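Local coordinates for protein inosine-uridine preferring nucleoside hydrolase (Gardnerella vaginalis 315-A, PDB 6BA1) that belongs to the inosine-uridine preferring nucleoside hydrolase family, has an alpha/beta fold around a largely parallel sheet, and binds a calcium ion, at residues Tyr23-Glu29 and Glu308-Ile313; Leu204-Thr209 and Ile231-Glu235. One frame throughout, in Å; residues are numbered along the deposited sequence.

Contact 1 of 2, residues Tyr23-Glu29 and Glu308-Ile313; sequences YALGSPE and EFMTRI
The end of helix 15-25 and the turn after it pack on helix 302-319. Y23-L25 are helical. S27 N hydrogen-bonds A24 O at 3.0 Å, and S27 has an extended backbone (phi -108°, psi 113°). E308-I313 are helical throughout. The closest backbones are at G26 and R312, CA to CA 4.6 Å. A CB on G26 would clash with R312 O, so glycine permits this approach. G26 O lies 3.5 Å from R312 CG.

Packing centres on the Y23 ring, chi1 t. R312 CD sits over one face of this ring in a CH-pi contact, 3.6 Å from the centroid. Y23 CD1 is 3.9 Å from F309 CD2, and Y23 CE1 is 3.6 Å from F309 CA. Y23 OH is in van der Waals contact with E308 CG at 3.3 Å. I313 CD1 lies 4.4 Å from Y23 CB.

In this alpha/beta fold the contact joins the first helix of the chain to the last. A253 and V256 of helix 247-256 also touch the first segment. F309 also packs on W212 of helix 206-213, and its side chain is about 13 Å from the bound calcium ion.

The polar part is a salt-bridge network around R312, chi1 m and chi2 t. R312 NH2 pairs with E29 OE1 at 2.5 Å. R312 NH1 pairs with E308 OE2 at 2.6 Å, one turn back on its own helix. R312 NH2 also donates a hydrogen bond to S27 OG at 3.3 Å. S27 OG and E29 OE1 both lie at the edge of the guanidinium, near its plane.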
ATOM      1  N   TYR A  23      19.903 -13.333  16.338  1.00 23.71           N
ATOM      2  CA  TYR A  23      20.008 -13.678  14.911  1.00 23.62           C
ATOM      3  C   TYR A  23      21.291 -13.092  14.315  1.00 23.61           C
ATOM      4  O   TYR A  23      21.967 -13.751  13.523  1.00 24.12           O
ATOM      5  CB  TYR A  23      18.772 -13.178  14.127  1.00 22.95           C
ATOM      6  CG  TYR A  23      18.588 -13.753  12.719  1.00 23.13           C
ATOM      7  CD1 TYR A  23      17.583 -14.685  12.439  1.00 23.55           C
ATOM      8  CD2 TYR A  23      19.404 -13.345  11.661  1.00 23.08           C
ATOM      9  CE1 TYR A  23      17.414 -15.205  11.154  1.00 23.90           C
ATOM     10  CE2 TYR A  23      19.240 -13.864  10.384  1.00 23.43           C
ATOM     11  CZ  TYR A  23      18.248 -14.789  10.130  1.00 23.83           C
ATOM     12  OH  TYR A  23      18.105 -15.282   8.852  1.00 24.35           O
ATOM     13  N   ALA A  24      21.621 -11.862  14.702  1.00 23.22           N
ATOM     14  CA  ALA A  24      22.810 -11.187  14.191  1.00 23.40           C
ATOM     15  C   ALA A  24      24.076 -11.920  14.617  1.00 24.34           C
ATOM     16  O   ALA A  24      24.896 -12.284  13.771  1.00 24.84           O
ATOM     17  CB  ALA A  24      22.851  -9.738  14.660  1.00 23.04           C
ATOM     18  N   LEU A  25      24.212 -12.170  15.914  1.00 24.72           N
ATOM     19  CA  LEU A  25      25.377 -12.887  16.446  1.00 25.78           C
ATOM     20  C   LEU A  25      25.429 -14.358  16.019  1.00 26.42           C
ATOM     21  O   LEU A  25      26.509 -14.955  15.997  1.00 27.37           O
ATOM     22  CB  LEU A  25      25.429 -12.786  17.979  1.00 26.21           C
ATOM     23  CG  LEU A  25      25.618 -11.379  18.561  1.00 26.00           C
ATOM     24  CD1 LEU A  25      25.469 -11.410  20.071  1.00 26.56           C
ATOM     25  CD2 LEU A  25      26.957 -10.773  18.161  1.00 26.53           C
ATOM     26  N   GLY A  26      24.273 -14.938  15.687  1.00 26.06           N
ATOM     27  CA  GLY A  26      24.203 -16.283  15.103  1.00 26.77           C
ATOM     28  C   GLY A  26      24.491 -16.359  13.609  1.00 26.77           C
ATOM     29  O   GLY A  26      24.562 -17.454  13.048  1.00 27.55           O
ATOM     30  N   SER A  27      24.666 -15.203  12.967  1.00 26.11           N
ATOM     31  CA  SER A  27      24.855 -15.107  11.529  1.00 26.18           C
ATOM     32  C   SER A  27      26.309 -14.742  11.189  1.00 26.86           C
ATOM     33  O   SER A  27      26.745 -13.629  11.473  1.00 26.57           O
ATOM     34  CB  SER A  27      23.907 -14.055  10.965  1.00 25.17           C
ATOM     35  OG  SER A  27      23.994 -14.027   9.559  1.00 25.41           O
ATOM     36  N   PRO A  28      27.056 -15.672  10.556  1.00 27.93           N
ATOM     37  CA  PRO A  28      28.466 -15.414  10.238  1.00 28.83           C
ATOM     38  C   PRO A  28      28.744 -14.471   9.051  1.00 28.82           C
ATOM     39  O   PRO A  28      29.899 -14.131   8.814  1.00 29.68           O
ATOM     40  CB  PRO A  28      29.009 -16.817   9.939  1.00 30.11           C
ATOM     41  CG  PRO A  28      27.839 -17.556   9.397  1.00 29.86           C
ATOM     42  CD  PRO A  28      26.649 -17.035  10.145  1.00 28.58           C
ATOM     43  N   GLU A  29      27.717 -14.045   8.322  1.00 28.04           N
ATOM     44  CA  GLU A  29      27.914 -13.187   7.147  1.00 28.22           C
ATOM     45  C   GLU A  29      28.202 -11.727   7.519  1.00 27.82           C
ATOM     46  O   GLU A  29      28.732 -10.972   6.700  1.00 28.37           O
ATOM     47  CB  GLU A  29      26.697 -13.252   6.214  1.00 27.74           C
ATOM     48  CG  GLU A  29      26.367 -14.646   5.686  1.00 28.39           C
ATOM     49  CD  GLU A  29      25.359 -15.396   6.541  1.00 27.80           C
ATOM     50  OE1 GLU A  29      24.276 -14.842   6.795  1.00 26.78           O
ATOM     51  OE2 GLU A  29      25.634 -16.538   6.962  1.00 28.49           O
ATOM     52  N   GLU A 308      15.818 -20.622   9.237  1.00 28.82           N
ATOM     53  CA  GLU A 308      17.040 -19.804   9.338  1.00 27.93           C
ATOM     54  C   GLU A 308      17.183 -19.219  10.748  1.00 27.20           C
ATOM     55  O   GLU A 308      18.264 -19.244  11.330  1.00 27.26           O
ATOM     56  CB  GLU A 308      17.010 -18.666   8.297  1.00 27.06           C
ATOM     57  CG  GLU A 308      18.350 -18.317   7.675  1.00 27.02           C
ATOM     58  CD  GLU A 308      18.843 -19.358   6.674  1.00 28.34           C
ATOM     59  OE1 GLU A 308      18.030 -19.910   5.917  1.00 29.04           O
ATOM     60  OE2 GLU A 308      20.059 -19.617   6.631  1.00 28.81           O
ATOM     61  N   PHE A 309      16.072 -18.705  11.273  1.00 26.69           N
ATOM     62  CA  PHE A 309      15.964 -18.132  12.625  1.00 26.17           C
ATOM     63  C   PHE A 309      16.366 -19.119  13.717  1.00 27.18           C
ATOM     64  O   PHE A 309      17.217 -18.808  14.550  1.00 27.00           O
ATOM     65  CB  PHE A 309      14.519 -17.654  12.833  1.00 25.86           C
ATOM     66  CG  PHE A 309      14.227 -17.071  14.184  1.00 25.54           C
ATOM     67  CD1 PHE A 309      13.755 -17.876  15.217  1.00 26.53           C
ATOM     68  CD2 PHE A 309      14.349 -15.707  14.404  1.00 24.44           C
ATOM     69  CE1 PHE A 309      13.454 -17.339  16.458  1.00 26.43           C
ATOM     70  CE2 PHE A 309      14.052 -15.158  15.645  1.00 24.32           C
ATOM     71  CZ  PHE A 309      13.598 -15.975  16.673  1.00 25.31           C
ATOM     72  N   MET A 310      15.757 -20.301  13.711  1.00 28.41           N
ATOM     73  CA  MET A 310      16.024 -21.310  14.740  1.00 29.65           C
ATOM     74  C   MET A 310      17.420 -21.925  14.624  1.00 30.26           C
ATOM     75  O   MET A 310      18.068 -22.157  15.640  1.00 30.75           O
ATOM     76  CB  MET A 310      14.957 -22.409  14.720  1.00 31.06           C
ATOM     77  CG  MET A 310      13.563 -21.930  15.103  1.00 30.85           C
ATOM     78  SD  MET A 310      13.416 -21.290  16.781  1.00 30.61           S
ATOM     79  CE  MET A 310      13.491 -22.799  17.727  1.00 32.78           C
ATOM     80  N   THR A 311      17.879 -22.175  13.396  1.00 30.37           N
ATOM     81  CA  THR A 311      19.234 -22.698  13.148  1.00 31.02           C
ATOM     82  C   THR A 311      20.307 -21.759  13.710  1.00 30.16           C
ATOM     83  O   THR A 311      21.210 -22.199  14.423  1.00 30.90           O
ATOM     84  CB  THR A 311      19.491 -22.927  11.639  1.00 31.27           C
ATOM     85  OG1 THR A 311      18.537 -23.862  11.130  1.00 32.34           O
ATOM     86  CG2 THR A 311      20.901 -23.468  11.377  1.00 32.12           C
ATOM     87  N   ARG A 312      20.192 -20.471  13.391  1.00 28.76           N
ATOM     88  CA  ARG A 312      21.161 -19.472  13.840  1.00 28.05           C
ATOM     89  C   ARG A 312      21.156 -19.260  15.351  1.00 28.09           C
ATOM     90  O   ARG A 312      22.219 -19.234  15.975  1.00 28.50           O
ATOM     91  CB  ARG A 312      20.920 -18.136  13.134  1.00 26.75           C
ATOM     92  CG  ARG A 312      21.374 -18.117  11.684  1.00 26.84           C
ATOM     93  CD  ARG A 312      20.633 -17.066  10.865  1.00 25.85           C
ATOM     94  NE  ARG A 312      21.456 -16.479   9.808  1.00 25.80           N
ATOM     95  CZ  ARG A 312      21.843 -17.100   8.691  1.00 26.60           C
ATOM     96  NH1 ARG A 312      21.510 -18.363   8.441  1.00 27.54           N
ATOM     97  NH2 ARG A 312      22.595 -16.448   7.816  1.00 26.65           N
ATOM     98  N   ILE A 313      19.966 -19.117  15.929  1.00 27.85           N
ATOM     99  CA  ILE A 313      19.818 -18.792  17.354  1.00 27.95           C
ATOM    100  C   ILE A 313      20.077 -20.004  18.254  1.00 29.47           C
ATOM    101  O   ILE A 313      20.729 -19.865  19.294  1.00 29.90           O
ATOM    102  CB  ILE A 313      18.454 -18.130  17.648  1.00 27.29           C
ATOM    103  CG1 ILE A 313      18.412 -16.747  16.991  1.00 25.90           C
ATOM    104  CG2 ILE A 313      18.206 -17.997  19.150  1.00 27.78           C
ATOM    105  CD1 ILE A 313      17.047 -16.093  16.955  1.00 25.28           C
TER

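Contact 2 of 2, residues Leu204-Thr209 and Ile231-Glu235; sequences LTYKET and IKAYE
Two consecutive helices of the nucleoside hydrolase fold, 206-213 and 218-237, meet here. The N-terminal end of the first faces I231-E235, all helical, in the second. L204 and T205 are extended, and Y206-T209 are helical. The closest CA atoms are those of T205 and I231, 7.2 Å apart. The second helix reaches across with side chains, and I231 CD1 meets both side-chain and backbone atoms of L204-T205.

L204, chi1 and chi2 p, puts CD1 4.1 Å from I231 CD1. Its O is 4.0 Å from the same methyl. The backbone of L204 also hydrogen-bonds C244, and both L204 and I231 pack on that residue.

T205 is the N-cap. Its C atom lies 4.0 Å from I231 CD1. T205 N and T205 OG1 each donate to E208 OE1 at 2.7 Å, which ties the helix start to its first turn.

Y206, chi1 m, spans the gap with its ring. Y206 CZ and OH each lie 3.5 Å from I231 CG2, and OH is 3.1 Å from K232 CG. Y206 OH donates a hydrogen bond to E235 OE2 at 2.7 Å. K232 CG and E235 OE2 both meet the ring at its edge. E235 is one helical turn after I231, with E235 N hydrogen-bonded to I231 O at 2.7 Å.

T209 directs its CB toward the second helix. Its OG1 hydrogen-bonds D228 OD1, while T209 CG2 rests 4.1 Å from I231 CD1.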
ATOM      1  N   LEU A 204       6.121 -17.610  15.990  1.00 29.49           N
ATOM      2  CA  LEU A 204       6.631 -18.754  16.763  1.00 30.65           C
ATOM      3  C   LEU A 204       5.884 -18.942  18.084  1.00 31.88           C
ATOM      4  O   LEU A 204       5.415 -17.970  18.688  1.00 31.42           O
ATOM      5  CB  LEU A 204       8.165 -18.720  16.952  1.00 29.82           C
ATOM      6  CG  LEU A 204       8.936 -17.785  17.909  1.00 28.86           C
ATOM      7  CD1 LEU A 204       8.602 -18.006  19.393  1.00 29.95           C
ATOM      8  CD2 LEU A 204      10.421 -18.006  17.720  1.00 28.37           C
ATOM      9  N   THR A 205       5.786 -20.206  18.503  1.00 33.61           N
ATOM     10  CA  THR A 205       4.979 -20.641  19.641  1.00 35.33           C
ATOM     11  C   THR A 205       5.913 -21.311  20.657  1.00 36.10           C
ATOM     12  O   THR A 205       7.130 -21.307  20.482  1.00 35.18           O
ATOM     13  CB  THR A 205       3.898 -21.648  19.163  1.00 37.20           C
ATOM     14  OG1 THR A 205       4.538 -22.603  18.313  1.00 37.55           O
ATOM     15  CG2 THR A 205       2.799 -20.930  18.385  1.00 36.79           C
ATOM     16  N   TYR A 206       5.340 -21.874  21.721  1.00 37.97           N
ATOM     17  CA  TYR A 206       6.110 -22.629  22.719  1.00 39.16           C
ATOM     18  C   TYR A 206       6.807 -23.880  22.161  1.00 40.00           C
ATOM     19  O   TYR A 206       7.787 -24.344  22.747  1.00 40.46           O
ATOM     20  CB  TYR A 206       5.221 -23.043  23.894  1.00 41.35           C
ATOM     21  CG  TYR A 206       4.502 -21.907  24.574  1.00 40.95           C
ATOM     22  CD1 TYR A 206       5.200 -20.981  25.350  1.00 39.89           C
ATOM     23  CD2 TYR A 206       3.119 -21.757  24.448  1.00 41.81           C
ATOM     24  CE1 TYR A 206       4.535 -19.938  25.988  1.00 39.71           C
ATOM     25  CE2 TYR A 206       2.450 -20.728  25.086  1.00 41.63           C
ATOM     26  CZ  TYR A 206       3.166 -19.819  25.846  1.00 40.56           C
ATOM     27  OH  TYR A 206       2.509 -18.789  26.465  1.00 40.51           O
ATOM     28  N   LYS A 207       6.296 -24.431  21.058  1.00 40.41           N
ATOM     29  CA  LYS A 207       6.971 -25.518  20.325  1.00 41.10           C
ATOM     30  C   LYS A 207       8.438 -25.168  20.017  1.00 39.42           C
ATOM     31  O   LYS A 207       9.324 -26.026  20.143  1.00 40.28           O
ATOM     32  CB  LYS A 207       6.229 -25.837  19.019  1.00 41.39           C
ATOM     33  N   GLU A 208       8.680 -23.904  19.659  1.00 37.23           N
ATOM     34  CA  GLU A 208      10.011 -23.398  19.306  1.00 35.63           C
ATOM     35  C   GLU A 208      10.867 -23.029  20.532  1.00 35.43           C
ATOM     36  O   GLU A 208      12.075 -23.260  20.532  1.00 35.25           O
ATOM     37  CB  GLU A 208       9.898 -22.180  18.355  1.00 33.60           C
ATOM     38  CG  GLU A 208       9.458 -22.513  16.926  1.00 33.65           C
ATOM     39  CD  GLU A 208       7.996 -22.926  16.794  1.00 34.94           C
ATOM     40  OE1 GLU A 208       7.125 -22.353  17.487  1.00 34.98           O
ATOM     41  OE2 GLU A 208       7.710 -23.832  15.983  1.00 36.08           O
ATOM     42  N   THR A 209      10.253 -22.457  21.567  1.00 35.62           N
ATOM     43  CA  THR A 209      10.996 -22.032  22.772  1.00 35.60           C
ATOM     44  C   THR A 209      11.390 -23.218  23.665  1.00 37.66           C
ATOM     45  O   THR A 209      12.401 -23.153  24.373  1.00 37.76           O
ATOM     46  CB  THR A 209      10.228 -20.986  23.608  1.00 35.29           C
ATOM     47  OG1 THR A 209       9.061 -21.575  24.188  1.00 37.09           O
ATOM     48  CG2 THR A 209       9.821 -19.786  22.746  1.00 33.41           C
ATOM     49  N   ILE A 231       5.035 -14.222  24.563  1.00 32.13           N
ATOM     50  CA  ILE A 231       3.908 -15.004  24.026  1.00 33.16           C
ATOM     51  C   ILE A 231       2.666 -14.903  24.923  1.00 34.83           C
ATOM     52  O   ILE A 231       1.554 -14.731  24.418  1.00 35.17           O
ATOM     53  CB  ILE A 231       4.294 -16.487  23.763  1.00 34.05           C
ATOM     54  CG1 ILE A 231       5.334 -16.568  22.619  1.00 32.49           C
ATOM     55  CG2 ILE A 231       3.075 -17.315  23.365  1.00 35.54           C
ATOM     56  CD1 ILE A 231       6.175 -17.827  22.655  1.00 33.24           C
ATOM     57  N   LYS A 232       2.846 -15.014  26.239  1.00 36.03           N
ATOM     58  CA  LYS A 232       1.732 -14.892  27.218  1.00 37.87           C
ATOM     59  C   LYS A 232       1.093 -13.502  27.234  1.00 37.22           C
ATOM     60  O   LYS A 232      -0.086 -13.363  27.568  1.00 38.57           O
ATOM     61  CB  LYS A 232       2.162 -15.290  28.637  1.00 39.44           C
ATOM     62  CG  LYS A 232       2.255 -16.796  28.831  1.00 41.10           C
ATOM     63  CD  LYS A 232       2.505 -17.173  30.266  1.00 43.02           C
ATOM     64  CE  LYS A 232       2.878 -18.650  30.383  1.00 44.51           C
ATOM     65  NZ  LYS A 232       2.816 -19.115  31.792  1.00 46.98           N
ATOM     66  N   ALA A 233       1.879 -12.485  26.894  1.00 35.35           N
ATOM     67  CA  ALA A 233       1.347 -11.151  26.631  1.00 34.56           C
ATOM     68  C   ALA A 233       0.530 -11.151  25.336  1.00 34.02           C
ATOM     69  O   ALA A 233      -0.582 -10.618  25.310  1.00 34.66           O
ATOM     70  CB  ALA A 233       2.472 -10.136  26.553  1.00 32.91           C
ATOM     71  N   TYR A 234       1.081 -11.750  24.275  1.00 33.00           N
ATOM     72  CA  TYR A 234       0.361 -11.910  22.999  1.00 32.71           C
ATOM     73  C   TYR A 234      -0.913 -12.768  23.127  1.00 34.70           C
ATOM     74  O   TYR A 234      -1.875 -12.543  22.396  1.00 34.92           O
ATOM     75  CB  TYR A 234       1.266 -12.477  21.890  1.00 31.51           C
ATOM     76  CG  TYR A 234       1.889 -11.430  20.978  1.00 29.62           C
ATOM     77  CD1 TYR A 234       1.611 -11.412  19.613  1.00 29.01           C
ATOM     78  CD2 TYR A 234       2.771 -10.462  21.476  1.00 28.64           C
ATOM     79  CE1 TYR A 234       2.210 -10.475  18.763  1.00 27.49           C
ATOM     80  CE2 TYR A 234       3.384  -9.539  20.646  1.00 27.15           C
ATOM     81  CZ  TYR A 234       3.090  -9.521  19.304  1.00 26.58           C
ATOM     82  OH  TYR A 234       3.666  -8.635  18.409  1.00 25.31           O
ATOM     83  N   GLU A 235      -0.923 -13.735  24.041  1.00 36.29           N
ATOM     84  CA  GLU A 235      -2.139 -14.511  24.347  1.00 38.56           C
ATOM     85  C   GLU A 235      -3.341 -13.645  24.756  1.00 39.47           C
ATOM     86  O   GLU A 235      -4.476 -14.036  24.497  1.00 40.96           O
ATOM     87  CB  GLU A 235      -1.883 -15.573  25.428  1.00 40.33           C
ATOM     88  CG  GLU A 235      -1.197 -16.829  24.926  1.00 40.44           C
ATOM     89  CD  GLU A 235      -0.903 -17.821  26.048  1.00 42.33           C
ATOM     90  OE1 GLU A 235      -1.433 -17.692  27.167  1.00 43.93           O
ATOM     91  OE2 GLU A 235      -0.127 -18.775  25.802  1.00 42.39           O
TER

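The chain starts with strand 6-11 and helix 15-25, whose end gives the first half of contact 1. It then builds strands 31-37 to 191-194 of the main sheet. Contact 2 opens at 204 and closes at 235, a short loop that is almost all helix. Helix 247-256 and strands 261-265 and 295-300 follow. Helix 302-319 then closes contact 1, a far longer loop that encloses contact 2 without crossing it. The centres are about 20 Å apart, but the contacts touch. F309 CE1 lies 3.4 Å from L204 CD2, and M310 CE lies 3.2 Å from E208 O. Helix 302-319 thus links helix 15-25 to helix 206-213.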